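Local coordinates for 4-diphosphocytidyl-2C-methyl-D-erythritol synthase (Neisseria gonorrhoeae, PDB 1VGW), which probably catalyses the transfer of a cytidylyl group from CTP to 2-C-methyl-D-erythritol 4-phosphate, a step of the DXP pathway to isoprenoid precursors, at residues K94-T98 and G99-E103; C115-P118 and S119-A123; A123-I126 and E127-N131. One frame throughout, in Å; residues are numbered along the deposited sequence.

Contact 1: residues K94-T98 and G99-E103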
ATOM      1  N   LYS B  94     -23.297  22.533  -8.218  1.00 35.68           N
ATOM      2  CA  LYS B  94     -24.711  22.363  -7.904  1.00 35.08           C
ATOM      3  C   LYS B  94     -24.956  22.481  -6.414  1.00 34.10           C
ATOM      4  O   LYS B  94     -25.946  23.127  -6.039  1.00 34.84           O
ATOM      5  CB  LYS B  94     -25.240  21.073  -8.534  1.00 35.57           C
ATOM      6  CG  LYS B  94     -26.697  20.794  -8.336  1.00 36.88           C
ATOM      7  CD  LYS B  94     -27.334  19.908  -9.406  1.00 38.03           C
ATOM      8  CE  LYS B  94     -28.596  19.265  -8.812  1.00 42.31           C
ATOM      9  NZ  LYS B  94     -29.563  18.805  -9.833  1.00 47.78           N
ATOM     10  N   LEU B  95     -24.072  22.031  -5.523  1.00 33.41           N
ATOM     11  CA  LEU B  95     -24.319  22.201  -4.075  1.00 33.87           C
ATOM     12  C   LEU B  95     -24.426  23.692  -3.688  1.00 35.39           C
ATOM     13  O   LEU B  95     -25.131  24.072  -2.732  1.00 33.63           O
ATOM     14  CB  LEU B  95     -23.257  21.495  -3.249  1.00 28.92           C
ATOM     15  CG  LEU B  95     -23.363  20.018  -2.946  1.00 25.94           C
ATOM     16  CD1 LEU B  95     -22.019  19.412  -2.507  1.00 20.15           C
ATOM     17  CD2 LEU B  95     -24.371  19.706  -1.842  1.00 24.21           C
ATOM     18  N   LEU B  96     -23.627  24.550  -4.315  1.00 34.46           N
ATOM     19  CA  LEU B  96     -23.604  25.973  -4.066  1.00 34.46           C
ATOM     20  C   LEU B  96     -24.807  26.639  -4.754  1.00 37.14           C
ATOM     21  O   LEU B  96     -25.645  27.269  -4.132  1.00 37.36           O
ATOM     22  CB  LEU B  96     -22.351  26.594  -4.629  1.00 28.60           C
ATOM     23  CG  LEU B  96     -21.090  26.866  -3.877  1.00 30.50           C
ATOM     24  CD1 LEU B  96     -21.151  26.863  -2.380  1.00 25.26           C
ATOM     25  CD2 LEU B  96     -19.915  26.083  -4.409  1.00 24.49           C
ATOM     26  N   GLU B  97     -24.984  26.394  -6.052  1.00 40.21           N
ATOM     27  CA  GLU B  97     -26.077  26.997  -6.817  1.00 42.19           C
ATOM     28  C   GLU B  97     -27.404  26.691  -6.142  1.00 43.28           C
ATOM     29  O   GLU B  97     -28.332  27.507  -6.089  1.00 44.53           O
ATOM     30  CB  GLU B  97     -26.082  26.484  -8.246  1.00 49.44           C
ATOM     31  CG  GLU B  97     -26.866  27.258  -9.265  1.00 59.79           C
ATOM     32  CD  GLU B  97     -28.323  27.499  -8.959  1.00 65.78           C
ATOM     33  OE1 GLU B  97     -28.739  28.688  -8.893  1.00 69.90           O
ATOM     34  OE2 GLU B  97     -29.074  26.517  -8.738  1.00 66.59           O
ATOM     35  N   THR B  98     -27.508  25.482  -5.631  1.00 41.54           N
ATOM     36  CA  THR B  98     -28.705  25.019  -4.958  1.00 42.63           C
ATOM     37  C   THR B  98     -28.951  25.660  -3.626  1.00 40.15           C
ATOM     38  O   THR B  98     -30.113  25.722  -3.193  1.00 40.66           O
ATOM     39  CB  THR B  98     -28.617  23.465  -4.875  1.00 47.16           C
ATOM     40  OG1 THR B  98     -29.469  22.950  -5.934  1.00 48.45           O
ATOM     41  CG2 THR B  98     -28.958  22.869  -3.578  1.00 46.61           C
ATOM     42  N   GLY B  99     -27.928  26.033  -2.877  1.00 39.33           N
ATOM     43  CA  GLY B  99     -28.078  26.608  -1.558  1.00 38.75           C
ATOM     44  C   GLY B  99     -27.909  25.588  -0.447  1.00 39.09           C
ATOM     45  O   GLY B  99     -27.980  25.932   0.754  1.00 38.53           O
ATOM     46  N   LEU B 100     -27.633  24.339  -0.815  1.00 37.85           N
ATOM     47  CA  LEU B 100     -27.422  23.288   0.204  1.00 36.19           C
ATOM     48  C   LEU B 100     -26.114  23.502   0.940  1.00 35.32           C
ATOM     49  O   LEU B 100     -25.896  23.106   2.092  1.00 35.21           O
ATOM     50  CB  LEU B 100     -27.537  21.941  -0.474  1.00 37.95           C
ATOM     51  CG  LEU B 100     -28.934  21.449  -0.845  1.00 42.60           C
ATOM     52  CD1 LEU B 100     -28.842  20.194  -1.718  1.00 45.19           C
ATOM     53  CD2 LEU B 100     -29.760  21.144   0.395  1.00 43.77           C
ATOM     54  N   ALA B 101     -25.101  24.086   0.267  1.00 32.90           N
ATOM     55  CA  ALA B 101     -23.850  24.385   0.908  1.00 32.45           C
ATOM     56  C   ALA B 101     -23.575  25.905   0.938  1.00 32.69           C
ATOM     57  O   ALA B 101     -23.816  26.534  -0.089  1.00 33.24           O
ATOM     58  CB  ALA B 101     -22.647  23.835   0.083  1.00 30.61           C
ATOM     59  N   ALA B 102     -23.010  26.392   2.028  1.00 30.67           N
ATOM     60  CA  ALA B 102     -22.549  27.814   2.005  1.00 29.95           C
ATOM     61  C   ALA B 102     -21.070  27.811   1.597  1.00 31.12           C
ATOM     62  O   ALA B 102     -20.345  26.796   1.833  1.00 28.67           O
ATOM     63  CB  ALA B 102     -22.661  28.413   3.400  1.00 25.40           C
ATOM     64  N   GLU B 103     -20.552  28.988   1.206  1.00 29.93           N
ATOM     65  CA  GLU B 103     -19.137  29.093   0.841  1.00 28.28           C
ATOM     66  C   GLU B 103     -18.223  28.473   1.880  1.00 27.63           C
ATOM     67  O   GLU B 103     -17.154  27.942   1.520  1.00 27.47           O
ATOM     68  CB  GLU B 103     -18.714  30.561   0.656  1.00 38.67           C
ATOM     69  CG  GLU B 103     -19.127  31.231  -0.633  1.00 41.09           C
ATOM     70  CD  GLU B 103     -18.039  31.311  -1.666  1.00 43.55           C
ATOM     71  OE1 GLU B 103     -18.320  31.259  -2.899  1.00 50.31           O
ATOM     72  OE2 GLU B 103     -16.844  31.388  -1.330  1.00 44.73           O
TER

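Contact 2: residues C115-P118 and S119-A123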
ATOM      1  N   CYS B 115     -14.654   1.288   0.297  1.00 38.85           N
ATOM      2  CA  CYS B 115     -15.731   0.897   1.164  1.00 39.54           C
ATOM      3  C   CYS B 115     -15.360   0.403   2.523  1.00 39.09           C
ATOM      4  O   CYS B 115     -16.259  -0.066   3.252  1.00 41.52           O
ATOM      5  CB  CYS B 115     -16.704  -0.081   0.483  1.00 46.02           C
ATOM      6  SG  CYS B 115     -15.959  -1.654  -0.089  1.00 43.84           S
ATOM      7  N   CYS B 116     -14.131   0.512   2.943  1.00 38.60           N
ATOM      8  CA  CYS B 116     -13.712   0.047   4.259  1.00 37.36           C
ATOM      9  C   CYS B 116     -13.108   1.167   5.084  1.00 37.53           C
ATOM     10  O   CYS B 116     -12.332   0.918   6.004  1.00 36.70           O
ATOM     11  CB  CYS B 116     -12.704  -1.106   4.078  1.00 40.84           C
ATOM     12  SG  CYS B 116     -13.527  -2.597   3.376  1.00 43.90           S
ATOM     13  N   LEU B 117     -13.479   2.412   4.776  1.00 36.88           N
ATOM     14  CA  LEU B 117     -12.978   3.560   5.521  1.00 38.08           C
ATOM     15  C   LEU B 117     -13.410   3.482   6.979  1.00 38.33           C
ATOM     16  O   LEU B 117     -14.603   3.621   7.259  1.00 38.48           O
ATOM     17  CB  LEU B 117     -13.614   4.827   4.883  1.00 38.92           C
ATOM     18  CG  LEU B 117     -13.503   6.106   5.744  1.00 38.44           C
ATOM     19  CD1 LEU B 117     -12.062   6.571   5.782  1.00 30.34           C
ATOM     20  CD2 LEU B 117     -14.482   7.172   5.302  1.00 31.05           C
ATOM     21  N   PRO B 118     -12.500   3.279   7.909  1.00 38.53           N
ATOM     22  CA  PRO B 118     -12.824   3.198   9.306  1.00 38.81           C
ATOM     23  C   PRO B 118     -13.486   4.457   9.843  1.00 41.39           C
ATOM     24  O   PRO B 118     -12.947   5.572   9.870  1.00 41.54           O
ATOM     25  CB  PRO B 118     -11.493   3.038  10.028  1.00 38.04           C
ATOM     26  CG  PRO B 118     -10.445   3.110   9.023  1.00 38.65           C
ATOM     27  CD  PRO B 118     -11.058   3.092   7.658  1.00 39.12           C
ATOM     28  N   SER B 119     -14.594   4.251  10.561  1.00 42.51           N
ATOM     29  CA  SER B 119     -15.293   5.343  11.212  1.00 43.98           C
ATOM     30  C   SER B 119     -14.377   6.238  12.031  1.00 44.11           C
ATOM     31  O   SER B 119     -14.516   7.455  12.083  1.00 44.13           O
ATOM     32  CB  SER B 119     -16.353   4.725  12.161  1.00 44.23           C
ATOM     33  OG  SER B 119     -17.244   5.768  12.496  1.00 50.20           O
ATOM     34  N   GLU B 120     -13.403   5.660  12.725  1.00 44.48           N
ATOM     35  CA  GLU B 120     -12.458   6.430  13.511  1.00 46.62           C
ATOM     36  C   GLU B 120     -11.620   7.372  12.641  1.00 45.76           C
ATOM     37  O   GLU B 120     -11.270   8.487  13.061  1.00 45.42           O
ATOM     38  CB  GLU B 120     -11.537   5.459  14.274  1.00 51.92           C
ATOM     39  CG  GLU B 120     -11.099   5.980  15.624  1.00 59.42           C
ATOM     40  CD  GLU B 120     -10.368   4.972  16.488  1.00 66.40           C
ATOM     41  OE1 GLU B 120      -9.578   5.403  17.381  1.00 65.88           O
ATOM     42  OE2 GLU B 120     -10.578   3.743  16.328  1.00 66.30           O
ATOM     43  N   ALA B 121     -11.316   6.921  11.419  1.00 43.44           N
ATOM     44  CA  ALA B 121     -10.508   7.688  10.480  1.00 40.95           C
ATOM     45  C   ALA B 121     -11.276   8.919   9.984  1.00 39.30           C
ATOM     46  O   ALA B 121     -10.726   9.986   9.766  1.00 36.29           O
ATOM     47  CB  ALA B 121     -10.056   6.828   9.307  1.00 33.55           C
ATOM     48  N   LEU B 122     -12.585   8.739   9.814  1.00 38.59           N
ATOM     49  CA  LEU B 122     -13.470   9.809   9.371  1.00 37.62           C
ATOM     50  C   LEU B 122     -13.535  10.902  10.444  1.00 39.38           C
ATOM     51  O   LEU B 122     -13.390  12.090  10.100  1.00 38.24           O
ATOM     52  CB  LEU B 122     -14.838   9.276   9.034  1.00 35.04           C
ATOM     53  CG  LEU B 122     -15.919  10.173   8.504  1.00 37.50           C
ATOM     54  CD1 LEU B 122     -15.517  10.927   7.252  1.00 37.84           C
ATOM     55  CD2 LEU B 122     -17.219   9.419   8.238  1.00 35.75           C
ATOM     56  N   ALA B 123     -13.680  10.498  11.703  1.00 37.72           N
ATOM     57  CA  ALA B 123     -13.722  11.388  12.832  1.00 37.92           C
ATOM     58  C   ALA B 123     -12.465  12.252  12.915  1.00 39.28           C
ATOM     59  O   ALA B 123     -12.581  13.488  13.032  1.00 40.13           O
ATOM     60  CB  ALA B 123     -13.927  10.630  14.140  1.00 36.49           C
TER

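Contact 3: residues A123-I126 and E127-N131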
ATOM      1  N   ALA B 123     -13.680  10.498  11.703  1.00 37.72           N
ATOM      2  CA  ALA B 123     -13.722  11.388  12.832  1.00 37.92           C
ATOM      3  C   ALA B 123     -12.465  12.252  12.915  1.00 39.28           C
ATOM      4  O   ALA B 123     -12.581  13.488  13.032  1.00 40.13           O
ATOM      5  CB  ALA B 123     -13.927  10.630  14.140  1.00 36.49           C
ATOM      6  N   ARG B 124     -11.282  11.651  12.839  1.00 38.33           N
ATOM      7  CA  ARG B 124     -10.026  12.414  12.833  1.00 36.89           C
ATOM      8  C   ARG B 124      -9.979  13.446  11.706  1.00 36.37           C
ATOM      9  O   ARG B 124      -9.597  14.605  11.915  1.00 38.19           O
ATOM     10  CB  ARG B 124      -8.859  11.443  12.618  1.00 38.46           C
ATOM     11  CG  ARG B 124      -8.078  11.084  13.858  1.00 37.67           C
ATOM     12  CD  ARG B 124      -6.656  10.680  13.507  1.00 37.17           C
ATOM     13  NE  ARG B 124      -6.604   9.612  12.543  1.00 40.16           N
ATOM     14  CZ  ARG B 124      -6.879   8.332  12.703  1.00 40.42           C
ATOM     15  NH1 ARG B 124      -6.747   7.512  11.662  1.00 40.60           N
ATOM     16  NH2 ARG B 124      -7.290   7.852  13.864  1.00 45.05           N
ATOM     17  N   LEU B 125     -10.378  13.083  10.488  1.00 34.22           N
ATOM     18  CA  LEU B 125     -10.356  14.065   9.395  1.00 32.44           C
ATOM     19  C   LEU B 125     -11.258  15.246   9.686  1.00 32.68           C
ATOM     20  O   LEU B 125     -10.952  16.395   9.348  1.00 33.25           O
ATOM     21  CB  LEU B 125     -10.757  13.402   8.084  1.00 26.09           C
ATOM     22  CG  LEU B 125     -10.897  14.229   6.825  1.00 29.03           C
ATOM     23  CD1 LEU B 125      -9.522  14.755   6.367  1.00 28.68           C
ATOM     24  CD2 LEU B 125     -11.551  13.427   5.687  1.00 22.83           C
ATOM     25  N   ILE B 126     -12.478  14.976  10.167  1.00 32.49           N
ATOM     26  CA  ILE B 126     -13.442  16.028  10.433  1.00 31.82           C
ATOM     27  C   ILE B 126     -12.915  16.940  11.547  1.00 35.58           C
ATOM     28  O   ILE B 126     -12.977  18.152  11.367  1.00 35.62           O
ATOM     29  CB  ILE B 126     -14.826  15.506  10.787  1.00 29.40           C
ATOM     30  CG1 ILE B 126     -15.558  15.043   9.508  1.00 28.66           C
ATOM     31  CG2 ILE B 126     -15.707  16.534  11.501  1.00 21.64           C
ATOM     32  CD1 ILE B 126     -16.557  13.908   9.820  1.00 30.80           C
ATOM     33  N   GLU B 127     -12.374  16.337  12.590  1.00 35.99           N
ATOM     34  CA  GLU B 127     -11.853  17.049  13.736  1.00 39.60           C
ATOM     35  C   GLU B 127     -10.656  17.931  13.427  1.00 41.58           C
ATOM     36  O   GLU B 127     -10.627  19.115  13.782  1.00 40.14           O
ATOM     37  CB  GLU B 127     -11.487  16.025  14.825  1.00 43.12           C
ATOM     38  CG  GLU B 127     -11.101  16.648  16.156  1.00 51.45           C
ATOM     39  CD  GLU B 127     -12.241  17.463  16.740  1.00 54.44           C
ATOM     40  OE1 GLU B 127     -13.391  16.981  16.725  1.00 56.44           O
ATOM     41  OE2 GLU B 127     -11.986  18.597  17.179  1.00 58.11           O
ATOM     42  N   GLN B 128      -9.700  17.390  12.655  1.00 42.52           N
ATOM     43  CA  GLN B 128      -8.497  18.163  12.313  1.00 42.88           C
ATOM     44  C   GLN B 128      -8.612  19.031  11.100  1.00 40.94           C
ATOM     45  O   GLN B 128      -8.367  20.253  11.159  1.00 45.38           O
ATOM     46  CB  GLN B 128      -7.331  17.171  12.191  1.00 43.70           C
ATOM     47  CG  GLN B 128      -7.112  16.444  13.519  1.00 46.53           C
ATOM     48  CD  GLN B 128      -6.189  15.265  13.408  1.00 52.48           C
ATOM     49  OE1 GLN B 128      -6.178  14.395  14.285  1.00 56.69           O
ATOM     50  NE2 GLN B 128      -5.405  15.181  12.337  1.00 54.73           N
ATOM     51  N   ALA B 129      -9.087  18.528   9.971  1.00 38.20           N
ATOM     52  CA  ALA B 129      -9.171  19.401   8.785  1.00 34.31           C
ATOM     53  C   ALA B 129     -10.466  20.165   8.771  1.00 31.67           C
ATOM     54  O   ALA B 129     -10.618  21.180   8.072  1.00 33.30           O
ATOM     55  CB  ALA B 129      -9.008  18.550   7.523  1.00 25.36           C
ATOM     56  N   GLY B 130     -11.483  19.674   9.483  1.00 28.96           N
ATOM     57  CA  GLY B 130     -12.775  20.299   9.503  1.00 28.98           C
ATOM     58  C   GLY B 130     -12.788  21.728  10.063  1.00 29.91           C
ATOM     59  O   GLY B 130     -13.717  22.477   9.733  1.00 27.48           O
ATOM     60  N   ASN B 131     -11.797  22.091  10.861  1.00 29.63           N
ATOM     61  CA  ASN B 131     -11.655  23.373  11.478  1.00 32.65           C
ATOM     62  C   ASN B 131     -10.387  24.127  11.075  1.00 31.19           C
ATOM     63  O   ASN B 131      -9.916  24.937  11.865  1.00 31.31           O
ATOM     64  CB  ASN B 131     -11.655  23.273  13.028  1.00 31.39           C
ATOM     65  CG  ASN B 131     -12.987  22.783  13.558  1.00 33.19           C
ATOM     66  OD1 ASN B 131     -14.013  23.457  13.424  1.00 31.43           O
ATOM     67  ND2 ASN B 131     -12.978  21.608  14.165  1.00 35.96           N
TER

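Contact 1: residues K94-T98 and G99-E103
Leu95 reaches across a helix C-terminal turn with its CD2 methyl over CB of Leu100, 4.1 Å from CD2 to CB, the two side chains meeting at about a right angle. A chi1 of -83°, with CG beside the backbone N, is what carries CD2 of Leu95 to that CB. The next residue, Ala101, turns its CB bond toward the helix. That methyl lies 4.1 Å from CB of Leu95 and 4.2 Å from CD1 of Leu96, so Leu95 and Leu96 both close on this one small group. Leu96 starts away from the loop but bends back at its end, CD1 coming within 3.5 Å of Ala101 O.

Gly99 takes the C' position after the helix, and its positive phi of 97° swings the chain out of the spiral. Its N donates to Leu96 O at 2.9 Å, from well above the carbonyl plane, and makes only a weak bond to Leu95 O at 3.4 Å. The main closing bond runs six residues back, from Ala101 N to Leu95 O at 3.0 Å, with a fairly straight N-H...O angle of 158°. Leu95 therefore anchors the turn twice, by its carbonyl and by its side chain.

The turn carries the chain from helix 84-98 towards strand 106-109, in a beta-alpha-beta crossover of the Rossmann-like GT-A fold. Leu95 and Leu100 pack on Trp77 of strand 75-77, Leu95 and Ala101 also touch Ile8 of strand 7-12, and Leu96 rests against helix 174-180.

Contact 2: residues C115-P118 and S119-A123
Pro118 O accepts the N-H of Leu122 at 3.2 Å from O to N, with an N-H...O angle of 152°, and is approached by a second, weak donor, Ala121 N. The Leu122 donor comes nearly straight down the carbonyl bond, as expected of a regular i to i+4 helix bond, whereas the i+3 approach of Ala121 N is bent, at 130°. Pro118 thus holds the N-cap position of helix 119-129, and its carbonyl is the first acceptor of the helix.

Its ring also takes part. CG of Pro118 lies 3.7 Å from CB of Ala121, and the same alanine methyl, directed toward the cap, sits 3.2 Å from Pro118 O. Ala121 therefore packs along the proline.

Leu117, the residue before the N-cap, folds back on the helix start. With CG anti to its backbone N (chi1 165°), it places its two methyls on different helical residues, and the pairing with Leu122 fits a hydrophobic staple. The base of the helix is covered by Leu138 of strand 136-141, touched by Leu117 and Ala121, and by Phe44 of helix 36-45, touched by Leu122. The side chain of Leu117 is about 10 Å from that of Lys214, predicted to position the methylerythritol phosphate substrate. In the staple-like pair Leu117 CD2 lies 4.3 Å from Leu122 CB; the other methyl, Leu117 CD1, separately meets Ala121 CB at 4.1 Å.

Contact 3: residues A123-I126 and E127-N131
The guanidinium of Arg124 and the amide of Gln128 do not lie on each other's faces: their planes are 44° apart, and it is the two side chains, four residues apart, that run side by side and point the same way. The touch is made before the guanidinium begins: Gln128 OE1 rests at 3.8 Å from CD of Arg124, and equally near its CG. A bend at chi3 then redirects the arginine, whose NH1 is hydrogen-bonded to Gln207 O. Gln128 CB lies 3.4 Å from Arg124 O, the acceptor of Gln128 N.

Successive i to i+4 bonds show regular alpha-helix here. Glu127 N reaches Ala123 O and Gln128 N reaches Arg124 O, each at 2.9 Å and nearly straight, the second at 165°. At Ala129 N the bond to Leu125 O drops to 142°, with the donor above the carbonyl plane, and Gly130 N adds a weak bond to the same oxygen. Past this, Asn131 ND2 turns back weakly on Glu127 O, while its OD1 is held by Arg5.

On the buried side Leu125 CD1 meets Ala129 CB at 4.0 Å. Both residues pack on Ile206 of strand 204-207, Leu125 reaches Leu108 of strand 106-109, and Ala129 touches Leu171 of strand 169-173.

Overall arrangement
From the N terminus, contact 1 closes before the other two open, and contact 3 begins on Ala123, where contact 2 ends; none nests or crosses. Contact 1 turns the chain off helix 84-98 towards strand 106-109. After that strand, a further loop brings the chain to contact 2, which turns it into helix 119-129; contact 3 runs along this helix to its end, its centre 12 Å from that of contact 2. Contact 1 stays separate, its nearest atoms about 10 Å from contact 3 and about 14 Å from contact 2. Together they set helix 84-98 against strands 7-12 and 75-77, and helix 119-129 against strands 106-109, 136-141, 169-173 and 204-207 of the same mixed sheet.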